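Long-range contact in nucleoporin NUP159 (PDB 1XIP), which serves as a component of the nuclear pore complex and, through its N-terminal beta-propeller, tethers the helicase Dbp5 to the pore for mRNA export: residues H96-L101 against D112-S117. Residues are numbered along the deposited sequence; the frame is centred on the assembly and turned at random.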
ATOM      1  N   HIS A  96       9.261   6.526 -12.551  1.00 25.31           N
ATOM      2  CA  HIS A  96       9.910   7.754 -12.106  1.00 25.81           C
ATOM      3  C   HIS A  96      10.593   8.421 -13.290  1.00 25.63           C
ATOM      4  O   HIS A  96      11.589   7.919 -13.797  1.00 26.04           O
ATOM      5  CB  HIS A  96      10.949   7.450 -11.016  1.00 25.92           C
ATOM      6  CG  HIS A  96      11.745   8.651 -10.586  1.00 28.75           C
ATOM      7  ND1 HIS A  96      13.066   8.840 -10.947  1.00 30.60           N
ATOM      8  CD2 HIS A  96      11.406   9.727  -9.829  1.00 30.13           C
ATOM      9  CE1 HIS A  96      13.506   9.974 -10.421  1.00 31.62           C
ATOM     10  NE2 HIS A  96      12.519  10.530  -9.738  1.00 31.02           N
ATOM     11  N   GLY A  97      10.075   9.558 -13.727  1.00 25.39           N
ATOM     12  CA  GLY A  97      10.615  10.189 -14.912  1.00 25.33           C
ATOM     13  C   GLY A  97      10.520   9.208 -16.060  1.00 25.54           C
ATOM     14  O   GLY A  97       9.476   8.595 -16.269  1.00 25.46           O
ATOM     15  N   ASP A  98      11.614   9.015 -16.782  1.00 25.79           N
ATOM     16  CA  ASP A  98      11.608   8.057 -17.885  1.00 26.01           C
ATOM     17  C   ASP A  98      12.198   6.688 -17.509  1.00 24.65           C
ATOM     18  O   ASP A  98      12.749   5.994 -18.345  1.00 24.18           O
ATOM     19  CB  ASP A  98      12.310   8.657 -19.099  1.00 27.29           C
ATOM     20  CG  ASP A  98      11.395   9.594 -19.900  1.00 31.62           C
ATOM     21  OD1 ASP A  98      11.149  10.748 -19.447  1.00 35.32           O
ATOM     22  OD2 ASP A  98      10.870   9.252 -20.993  1.00 35.92           O
ATOM     23  N   GLN A  99      12.051   6.316 -16.245  1.00 23.78           N
ATOM     24  CA  GLN A  99      12.643   5.107 -15.705  1.00 23.06           C
ATOM     25  C   GLN A  99      11.620   4.298 -14.928  1.00 21.88           C
ATOM     26  O   GLN A  99      10.566   4.803 -14.552  1.00 21.68           O
ATOM     27  CB  GLN A  99      13.773   5.476 -14.746  1.00 23.74           C
ATOM     28  CG  GLN A  99      15.088   5.811 -15.398  1.00 26.64           C
ATOM     29  CD  GLN A  99      16.144   6.218 -14.373  1.00 31.24           C
ATOM     30  OE1 GLN A  99      15.832   6.466 -13.189  1.00 31.56           O
ATOM     31  NE2 GLN A  99      17.396   6.288 -14.818  1.00 32.90           N
ATOM     32  N   VAL A 100      11.946   3.039 -14.676  1.00 20.57           N
ATOM     33  CA  VAL A 100      11.188   2.230 -13.745  1.00 19.72           C
ATOM     34  C   VAL A 100      12.125   1.779 -12.616  1.00 19.15           C
ATOM     35  O   VAL A 100      13.201   1.235 -12.864  1.00 19.45           O
ATOM     36  CB  VAL A 100      10.556   1.014 -14.440  1.00 19.37           C
ATOM     37  CG1 VAL A 100       9.803   0.170 -13.455  1.00 19.87           C
ATOM     38  CG2 VAL A 100       9.616   1.452 -15.512  1.00 20.03           C
ATOM     39  N   LEU A 101      11.740   2.019 -11.381  1.00 17.94           N
ATOM     40  CA  LEU A 101      12.552   1.525 -10.302  1.00 18.08           C
ATOM     41  C   LEU A 101      12.015   0.192  -9.850  1.00 18.07           C
ATOM     42  O   LEU A 101      10.817   0.001  -9.782  1.00 18.15           O
ATOM     43  CB  LEU A 101      12.638   2.526  -9.151  1.00 18.26           C
ATOM     44  CG  LEU A 101      13.141   3.924  -9.546  1.00 18.71           C
ATOM     45  CD1 LEU A 101      13.174   4.831  -8.358  1.00 19.42           C
ATOM     46  CD2 LEU A 101      14.510   3.849 -10.202  1.00 18.08           C
ATOM     47  N   ASP A 112      15.679   1.655 -18.028  1.00 27.07           N
ATOM     48  CA  ASP A 112      15.552   2.844 -18.830  1.00 28.92           C
ATOM     49  C   ASP A 112      14.433   2.608 -19.824  1.00 29.60           C
ATOM     50  O   ASP A 112      14.483   1.661 -20.583  1.00 29.63           O
ATOM     51  CB  ASP A 112      16.875   3.081 -19.544  1.00 29.47           C
ATOM     52  CG  ASP A 112      16.995   4.469 -20.138  1.00 32.26           C
ATOM     53  OD1 ASP A 112      15.966   5.191 -20.287  1.00 35.27           O
ATOM     54  OD2 ASP A 112      18.105   4.917 -20.503  1.00 35.44           O
ATOM     55  N   LEU A 113      13.413   3.457 -19.815  1.00 31.06           N
ATOM     56  CA  LEU A 113      12.199   3.162 -20.578  1.00 32.61           C
ATOM     57  C   LEU A 113      12.365   3.475 -22.040  1.00 33.90           C
ATOM     58  O   LEU A 113      11.534   3.081 -22.856  1.00 34.19           O
ATOM     59  CB  LEU A 113      10.979   3.900 -20.022  1.00 32.28           C
ATOM     60  CG  LEU A 113      10.326   3.327 -18.761  1.00 32.12           C
ATOM     61  CD1 LEU A 113       9.498   4.398 -18.100  1.00 31.53           C
ATOM     62  CD2 LEU A 113       9.467   2.111 -19.072  1.00 31.95           C
ATOM     63  N   GLU A 114      13.440   4.184 -22.373  1.00 35.50           N
ATOM     64  CA  GLU A 114      13.731   4.507 -23.761  1.00 37.35           C
ATOM     65  C   GLU A 114      14.855   3.654 -24.370  1.00 37.67           C
ATOM     66  O   GLU A 114      15.018   3.618 -25.593  1.00 37.97           O
ATOM     67  CB  GLU A 114      14.002   6.004 -23.918  1.00 37.84           C
ATOM     68  CG  GLU A 114      12.753   6.791 -24.313  1.00 40.68           C
ATOM     69  CD  GLU A 114      12.847   8.275 -23.985  1.00 44.75           C
ATOM     70  OE1 GLU A 114      13.775   8.961 -24.495  1.00 46.21           O
ATOM     71  OE2 GLU A 114      11.983   8.765 -23.226  1.00 46.14           O
ATOM     72  N   GLU A 115      15.626   2.983 -23.517  1.00 38.09           N
ATOM     73  CA  GLU A 115      16.556   1.950 -23.963  1.00 38.68           C
ATOM     74  C   GLU A 115      16.440   0.731 -23.057  1.00 38.15           C
ATOM     75  O   GLU A 115      17.261   0.529 -22.152  1.00 38.17           O
ATOM     76  CB  GLU A 115      17.997   2.470 -24.003  1.00 39.13           C
ATOM     77  CG  GLU A 115      18.821   1.883 -25.146  1.00 42.73           C
ATOM     78  CD  GLU A 115      20.312   2.248 -25.070  1.00 48.38           C
ATOM     79  OE1 GLU A 115      20.825   2.467 -23.929  1.00 50.22           O
ATOM     80  OE2 GLU A 115      20.980   2.314 -26.147  1.00 48.33           O
ATOM     81  N   LEU A 116      15.419  -0.087 -23.321  1.00 37.80           N
ATOM     82  CA  LEU A 116      15.048  -1.205 -22.447  1.00 37.30           C
ATOM     83  C   LEU A 116      16.147  -2.258 -22.244  1.00 37.59           C
ATOM     84  O   LEU A 116      15.984  -3.187 -21.451  1.00 37.97           O
ATOM     85  CB  LEU A 116      13.757  -1.863 -22.934  1.00 36.63           C
ATOM     86  CG  LEU A 116      12.474  -1.045 -22.768  1.00 36.23           C
ATOM     87  CD1 LEU A 116      11.387  -1.546 -23.712  1.00 35.64           C
ATOM     88  CD2 LEU A 116      11.966  -1.015 -21.328  1.00 34.02           C
ATOM     89  N   SER A 117      17.263  -2.105 -22.947  1.00 37.62           N
ATOM     90  CA  SER A 117      18.399  -3.001 -22.776  1.00 37.67           C
ATOM     91  C   SER A 117      19.112  -2.748 -21.446  1.00 37.37           C
ATOM     92  O   SER A 117      19.789  -3.640 -20.916  1.00 37.76           O
ATOM     93  CB  SER A 117      19.384  -2.864 -23.944  1.00 37.71           C
ATOM     94  OG  SER A 117      19.403  -1.543 -24.455  1.00 39.20           O
TER
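Leu113 lays its side chain over the backbone between Asp98 and Val100. Its CG is anti to its own carbonyl carbon (chi1 -78°), and from there the two methyls divide the work. Leu113 CD1 rests on the peptide between Asp98 and Gln99, 3.6 Å from Asp98 C. Leu113 CD2 meets Val100 CG2 at 3.6 Å, the two side chains crossing at about a right angle. Leu51 and Phe95 also touch Leu113, so the pair joins a small apolar patch that reaches the neighbouring sheet. The main chain of Leu113 is held too: its N donates to Asp98 O at 3.0 Å, with the N-H...O angle at 156°. Next to this bond, Gln99 and Asp112 form an antiparallel non-hydrogen-bonded pair. Asp112 OD1 accepts a weak bond from Glu114 N, 3.4 Å away, inside the loop. An alanine in place of Leu113 would probably leave Val100 CG2 without its methyl partner and open a gap over the Asp98-Gln99 peptide. The contact joins two hairpin ends of one four-stranded propeller sheet: the type II' turn from His96 to Gln99 and the loop between strands 107-112 and 119-124. Farther out, Asp98 OD2 lies 2.5 Å from Glu114 OE2, their carboxylate planes 90° apart. Two acidic groups this close would probably raise the proton affinity of one of them.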